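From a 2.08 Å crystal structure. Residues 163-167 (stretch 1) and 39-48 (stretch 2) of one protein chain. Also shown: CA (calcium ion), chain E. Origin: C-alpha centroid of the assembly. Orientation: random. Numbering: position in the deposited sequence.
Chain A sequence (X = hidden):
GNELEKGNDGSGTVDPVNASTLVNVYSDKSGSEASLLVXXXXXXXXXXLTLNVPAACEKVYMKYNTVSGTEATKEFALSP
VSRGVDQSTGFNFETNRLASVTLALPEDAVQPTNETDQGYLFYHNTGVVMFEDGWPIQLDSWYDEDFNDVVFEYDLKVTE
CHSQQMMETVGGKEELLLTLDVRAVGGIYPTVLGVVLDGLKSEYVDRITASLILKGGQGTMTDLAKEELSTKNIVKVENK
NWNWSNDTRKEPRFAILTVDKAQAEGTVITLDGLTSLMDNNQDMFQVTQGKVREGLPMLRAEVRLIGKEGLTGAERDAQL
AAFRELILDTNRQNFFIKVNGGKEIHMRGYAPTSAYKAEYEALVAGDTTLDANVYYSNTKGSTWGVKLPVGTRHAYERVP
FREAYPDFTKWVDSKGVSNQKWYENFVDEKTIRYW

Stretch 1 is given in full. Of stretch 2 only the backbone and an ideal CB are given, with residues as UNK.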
ATOM      1  N   SER A 163      -8.676 -25.073   2.116  1.00 47.44           N
ATOM      2  CA  SER A 163      -8.153 -26.364   2.583  1.00 48.04           C
ATOM      3  C   SER A 163      -7.076 -26.951   1.627  1.00 49.54           C
ATOM      4  O   SER A 163      -6.217 -27.722   2.064  1.00 49.11           O
ATOM      5  CB  SER A 163      -9.292 -27.362   2.754  1.00 53.64           C
ATOM      6  OG  SER A 163      -8.854 -28.502   3.476  1.00 67.50           O
ATOM      7  N   GLN A 164      -7.133 -26.574   0.336  1.00 44.46           N
ATOM      8  CA  GLN A 164      -6.238 -27.043  -0.720  1.00 43.76           C
ATOM      9  C   GLN A 164      -6.123 -25.994  -1.836  1.00 46.94           C
ATOM     10  O   GLN A 164      -7.122 -25.360  -2.209  1.00 46.19           O
ATOM     11  CB  GLN A 164      -6.771 -28.382  -1.285  1.00 45.83           C
ATOM     12  CG  GLN A 164      -5.875 -29.079  -2.318  1.00 55.35           C
ATOM     13  CD  GLN A 164      -4.502 -29.524  -1.840  1.00 60.28           C
ATOM     14  OE1 GLN A 164      -4.309 -30.022  -0.725  1.00 47.47           O
ATOM     15  NE2 GLN A 164      -3.531 -29.444  -2.724  1.00 54.58           N
ATOM     16  N   GLN A 165      -4.908 -25.836  -2.382  1.00 41.96           N
ATOM     17  CA  GLN A 165      -4.650 -24.903  -3.477  1.00 41.79           C
ATOM     18  C   GLN A 165      -5.045 -25.519  -4.829  1.00 50.18           C
ATOM     19  O   GLN A 165      -5.203 -26.738  -4.926  1.00 51.15           O
ATOM     20  CB  GLN A 165      -3.166 -24.485  -3.484  1.00 41.74           C
ATOM     21  CG  GLN A 165      -2.762 -23.689  -2.246  1.00 37.88           C
ATOM     22  CD  GLN A 165      -1.370 -23.117  -2.328  1.00 46.23           C
ATOM     23  OE1 GLN A 165      -0.895 -22.729  -3.396  1.00 39.81           O
ATOM     24  NE2 GLN A 165      -0.721 -22.969  -1.177  1.00 31.94           N
HETATM   25  N   MSE A 166      -5.199 -24.661  -5.865  1.00 49.27           N
HETATM   26  CA  MSE A 166      -5.507 -24.997  -7.268  1.00 51.35           C
HETATM   27  C   MSE A 166      -6.830 -25.774  -7.424  1.00 58.05           C
HETATM   28  O   MSE A 166      -6.852 -26.900  -7.935  1.00 59.22           O
HETATM   29  CB  MSE A 166      -4.347 -25.765  -7.933  1.00 54.57           C
HETATM   30  CG  MSE A 166      -3.112 -24.918  -8.132  1.00 61.59           C
HETATM   31 SE   MSE A 166      -1.627 -25.899  -8.903  0.75 72.53          SE
HETATM   32  CE  MSE A 166      -1.474 -27.279  -7.579  1.00 70.06           C
HETATM   33  N   MSE A 167      -7.933 -25.133  -7.016  1.00 54.15           N
HETATM   34  CA  MSE A 167      -9.286 -25.673  -7.115  1.00 54.61           C
HETATM   35  C   MSE A 167     -10.036 -24.980  -8.260  1.00 60.94           C
HETATM   36  O   MSE A 167      -9.664 -23.868  -8.645  1.00 59.96           O
HETATM   37  CB  MSE A 167     -10.043 -25.490  -5.782  1.00 55.61           C
HETATM   38  CG  MSE A 167      -9.369 -26.157  -4.577  1.00 61.41           C
HETATM   39 SE   MSE A 167      -9.577 -28.115  -4.462  0.75 69.92          SE
HETATM   40  CE  MSE A 167      -7.936 -28.678  -5.284  1.00 66.70           C
ATOM     41  N   UNK A  39       3.518 -15.780  -1.690  1.00 26.15           N
ATOM     42  CA  UNK A  39       4.086 -16.703  -0.717  1.00 26.36           C
ATOM     43  C   UNK A  39       3.307 -17.990  -0.580  1.00 30.99           C
ATOM     44  O   UNK A  39       2.120 -18.037  -0.930  1.00 30.25           O
ATOM     45  CB  UNK A  39       4.177 -16.023   0.650  1.00 26.36           C
ATOM     46  N   UNK A  40       3.997 -19.047  -0.066  1.00 27.84           N
ATOM     47  CA  UNK A  40       3.486 -20.398   0.219  1.00 28.53           C
ATOM     48  C   UNK A  40       2.614 -20.961  -0.931  1.00 29.44           C
ATOM     49  O   UNK A  40       1.488 -21.411  -0.712  1.00 27.31           O
ATOM     50  CB  UNK A  40       2.673 -20.374   1.515  1.00 28.53           C
ATOM     51  N   UNK A  41       3.182 -20.954  -2.150  1.00 25.11           N
ATOM     52  CA  UNK A  41       2.560 -21.395  -3.402  1.00 25.12           C
ATOM     53  C   UNK A  41       2.825 -22.860  -3.658  1.00 31.27           C
ATOM     54  O   UNK A  41       3.979 -23.276  -3.682  1.00 30.55           O
ATOM     55  CB  UNK A  41       3.069 -20.563  -4.580  1.00 25.12           C
ATOM     56  N   UNK A  42       1.766 -23.631  -3.908  1.00 29.56           N
ATOM     57  CA  UNK A  42       1.908 -25.039  -4.263  1.00 30.39           C
ATOM     58  C   UNK A  42       2.125 -25.128  -5.776  1.00 36.02           C
ATOM     59  O   UNK A  42       1.336 -24.567  -6.545  1.00 36.38           O
ATOM     60  CB  UNK A  42       0.684 -25.848  -3.830  1.00 30.39           C
ATOM     61  N   UNK A  43       3.203 -25.806  -6.199  1.00 31.88           N
ATOM     62  CA  UNK A  43       3.497 -25.994  -7.620  1.00 31.41           C
ATOM     63  C   UNK A  43       3.473 -27.479  -7.894  1.00 39.99           C
ATOM     64  O   UNK A  43       4.443 -28.172  -7.608  1.00 40.94           O
ATOM     65  CB  UNK A  43       4.843 -25.380  -8.012  1.00 31.41           C
ATOM     66  N   UNK A  44       2.344 -27.971  -8.413  1.00 40.34           N
ATOM     67  CA  UNK A  44       2.158 -29.368  -8.807  1.00 42.68           C
ATOM     68  C   UNK A  44       2.270 -29.368 -10.328  1.00 50.15           C
ATOM     69  O   UNK A  44       1.406 -28.810 -11.011  1.00 50.06           O
ATOM     70  CB  UNK A  44       0.824 -29.941  -8.325  1.00 42.68           C
ATOM     71  N   UNK A  45       3.398 -29.902 -10.835  1.00 49.19           N
ATOM     72  CA  UNK A  45       3.811 -29.958 -12.244  1.00 51.19           C
ATOM     73  C   UNK A  45       4.186 -28.524 -12.677  1.00 53.40           C
ATOM     74  O   UNK A  45       5.360 -28.140 -12.582  1.00 51.39           O
ATOM     75  CB  UNK A  45       2.702 -30.535 -13.127  1.00 51.19           C
ATOM     76  N   UNK A  46       3.190 -27.717 -13.079  1.00 49.90           N
ATOM     77  CA  UNK A  46       3.429 -26.322 -13.446  1.00 48.22           C
ATOM     78  C   UNK A  46       2.259 -25.444 -12.970  1.00 49.51           C
ATOM     79  O   UNK A  46       1.167 -25.955 -12.725  1.00 49.87           O
ATOM     80  CB  UNK A  46       3.619 -26.191 -14.958  1.00 48.22           C
ATOM     81  N   UNK A  47       2.512 -24.143 -12.761  1.00 42.93           N
ATOM     82  CA  UNK A  47       1.472 -23.231 -12.289  1.00 41.10           C
ATOM     83  C   UNK A  47       1.707 -21.823 -12.825  1.00 42.43           C
ATOM     84  O   UNK A  47       2.765 -21.246 -12.592  1.00 39.90           O
ATOM     85  CB  UNK A  47       1.427 -23.214 -10.760  1.00 41.10           C
ATOM     86  N   UNK A  48       0.692 -21.273 -13.523  1.00 39.60           N
ATOM     87  CA  UNK A  48       0.719 -19.932 -14.099  1.00 38.50           C
ATOM     88  C   UNK A  48      -0.018 -18.987 -13.146  1.00 40.12           C
ATOM     89  O   UNK A  48      -1.145 -19.265 -12.731  1.00 39.06           O
ATOM     90  CB  UNK A  48       0.089 -19.914 -15.493  1.00 38.50           C
TER
HETATM   91 CA    CA E 460      -2.893 -30.860   1.006  1.00 49.25          CA

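Position 39 lies out of reach of stretch 1, so the contact sets no rule here. It is Gly39.

At position 40 the phi/psi of 45/54 is left-handed, which favors Gly, Asn or Asp. CA-to-CB points sideways, so what matters to stretch 1 is the carbonyl: NE2 of Gln165 donates to O of position 40 at 2.7 Å. Asp40 is the deposited residue, and its side chain leads away, leaving the backbone to make the bond.

Position 41 points away from stretch 1 with extended angles; beta-branched residues would suit. Val41 fits, with its CA 3.7 Å from Gln165 OE1.

Position 42 points toward stretch 1. Its N donates to Gln165 OE1 at 2.9 Å, so the amide end of Gln165 reads two backbone groups, accepting here and donating to the carbonyl at 40; any residue but proline could supply this N-H. The ideal CB lies 3.5 Å from Gln165 OE1, which the backbone N-H already serves, and 4.6 Å from Met166 CE, a methyl that favors an apolar chain such as Leu, Ile or Met. Leu42 reaches out so that CD2 sits 3.7 Å from Met166 CE and 3.4 Å from Gln164 NE2.

Position 43 points away and leaves the choice open; it is Val43.

At position 44 the ideal CB is 3.6 Å from the selenomethionine methyl, Met166 CE. The first carbons should therefore be aliphatic, while the end may be apolar, polar or charged: Leu, Lys, Arg or Gln would serve. Lys44 packs its CB against Met166 CE at 3.6 Å, then its all-t chain leads the amine away.

Position 45, at 71/-84, has an unusual positive phi that Gly would accept most easily, and it is out of reach. The residue is Asp45. Position 46 points away and the contact leaves the choice open; it is Ser46.

Position 47 points toward stretch 1, its ideal CB 4.5 Å from Met166 SE. Beyond lie an acceptor, Gln165 OE1, and the aliphatic Met166 chain, so a long donor suits: Arg, or Lys, which barely reaches when fully extended. Arg47 runs out extended, and its NH1 donates to Gln165 OE1 at 2.7 Å and to Leu42 O at 3.0 Å. Met166 CG covers one guanidinium face, 3.4 Å from Arg47 CZ, while a water accepts from both Arg47 NH2 (2.5 Å) and Met166 N (3.0 Å).

Position 48 is out of reach; it is Thr48.

Stretch 2, residues 39-48: GDVLVKDSRT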
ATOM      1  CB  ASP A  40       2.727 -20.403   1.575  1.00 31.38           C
ATOM      2  CG  ASP A  40       3.655 -20.222   2.771  1.00 41.32           C
ATOM      3  OD1 ASP A  40       4.765 -20.806   2.759  1.00 43.97           O
ATOM      4  OD2 ASP A  40       3.264 -19.523   3.727  1.00 44.44           O
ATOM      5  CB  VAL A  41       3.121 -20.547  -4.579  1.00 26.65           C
ATOM      6  CG1 VAL A  41       2.450 -20.892  -5.903  1.00 25.79           C
ATOM      7  CG2 VAL A  41       3.003 -19.062  -4.278  1.00 24.95           C
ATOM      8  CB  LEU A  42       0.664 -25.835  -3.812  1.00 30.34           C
ATOM      9  CG  LEU A  42       0.474 -27.247  -4.363  1.00 35.32           C
ATOM     10  CD1 LEU A  42       1.562 -28.195  -3.876  1.00 34.59           C
ATOM     11  CD2 LEU A  42      -0.880 -27.775  -3.992  1.00 37.44           C
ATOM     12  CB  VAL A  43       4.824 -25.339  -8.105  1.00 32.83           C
ATOM     13  CG1 VAL A  43       4.981 -25.475  -9.621  1.00 32.66           C
ATOM     14  CG2 VAL A  43       4.912 -23.873  -7.693  1.00 30.72           C
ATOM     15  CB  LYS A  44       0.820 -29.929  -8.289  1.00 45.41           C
ATOM     16  CG  LYS A  44       0.682 -31.438  -8.450  1.00 64.98           C
ATOM     17  CD  LYS A  44      -0.774 -31.864  -8.523  1.00 80.72           C
ATOM     18  CE  LYS A  44      -0.906 -33.298  -8.980  1.00 96.49           C
ATOM     19  NZ  LYS A  44      -2.287 -33.605  -9.431  1.00107.82           N
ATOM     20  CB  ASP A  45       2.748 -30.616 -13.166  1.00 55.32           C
ATOM     21  CG  ASP A  45       2.101 -31.876 -12.606  1.00 72.27           C
ATOM     22  OD1 ASP A  45       2.843 -32.840 -12.295  1.00 75.35           O
ATOM     23  OD2 ASP A  45       0.857 -31.903 -12.488  1.00 77.66           O
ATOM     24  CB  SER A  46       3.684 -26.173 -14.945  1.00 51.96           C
ATOM     25  OG  SER A  46       2.482 -26.165 -15.692  1.00 62.68           O
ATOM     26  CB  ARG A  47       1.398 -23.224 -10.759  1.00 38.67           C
ATOM     27  CG  ARG A  47       0.250 -22.382 -10.235  1.00 44.01           C
ATOM     28  CD  ARG A  47       0.056 -22.584  -8.763  1.00 38.21           C
ATOM     29  NE  ARG A  47      -1.191 -21.973  -8.317  1.00 34.59           N
ATOM     30  CZ  ARG A  47      -1.633 -21.989  -7.069  1.00 39.85           C
ATOM     31  NH1 ARG A  47      -0.951 -22.621  -6.123  1.00 30.48           N
ATOM     32  NH2 ARG A  47      -2.765 -21.384  -6.757  1.00 35.13           N
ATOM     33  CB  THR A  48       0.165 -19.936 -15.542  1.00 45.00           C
ATOM     34  OG1 THR A  48       1.022 -20.754 -16.341  1.00 49.81           O
ATOM     35  CG2 THR A  48       0.121 -18.541 -16.167  1.00 38.19           C
TER
HETATM   36  O   HOH W   1      -4.603 -21.815  -5.128  1.00 42.25           O
HETATM   37  O   HOH W   2      -3.362 -28.300   1.508  1.00 40.32           O
HETATM   38  O   HOH W   3      -2.569 -31.357   3.104  1.00 37.90           O
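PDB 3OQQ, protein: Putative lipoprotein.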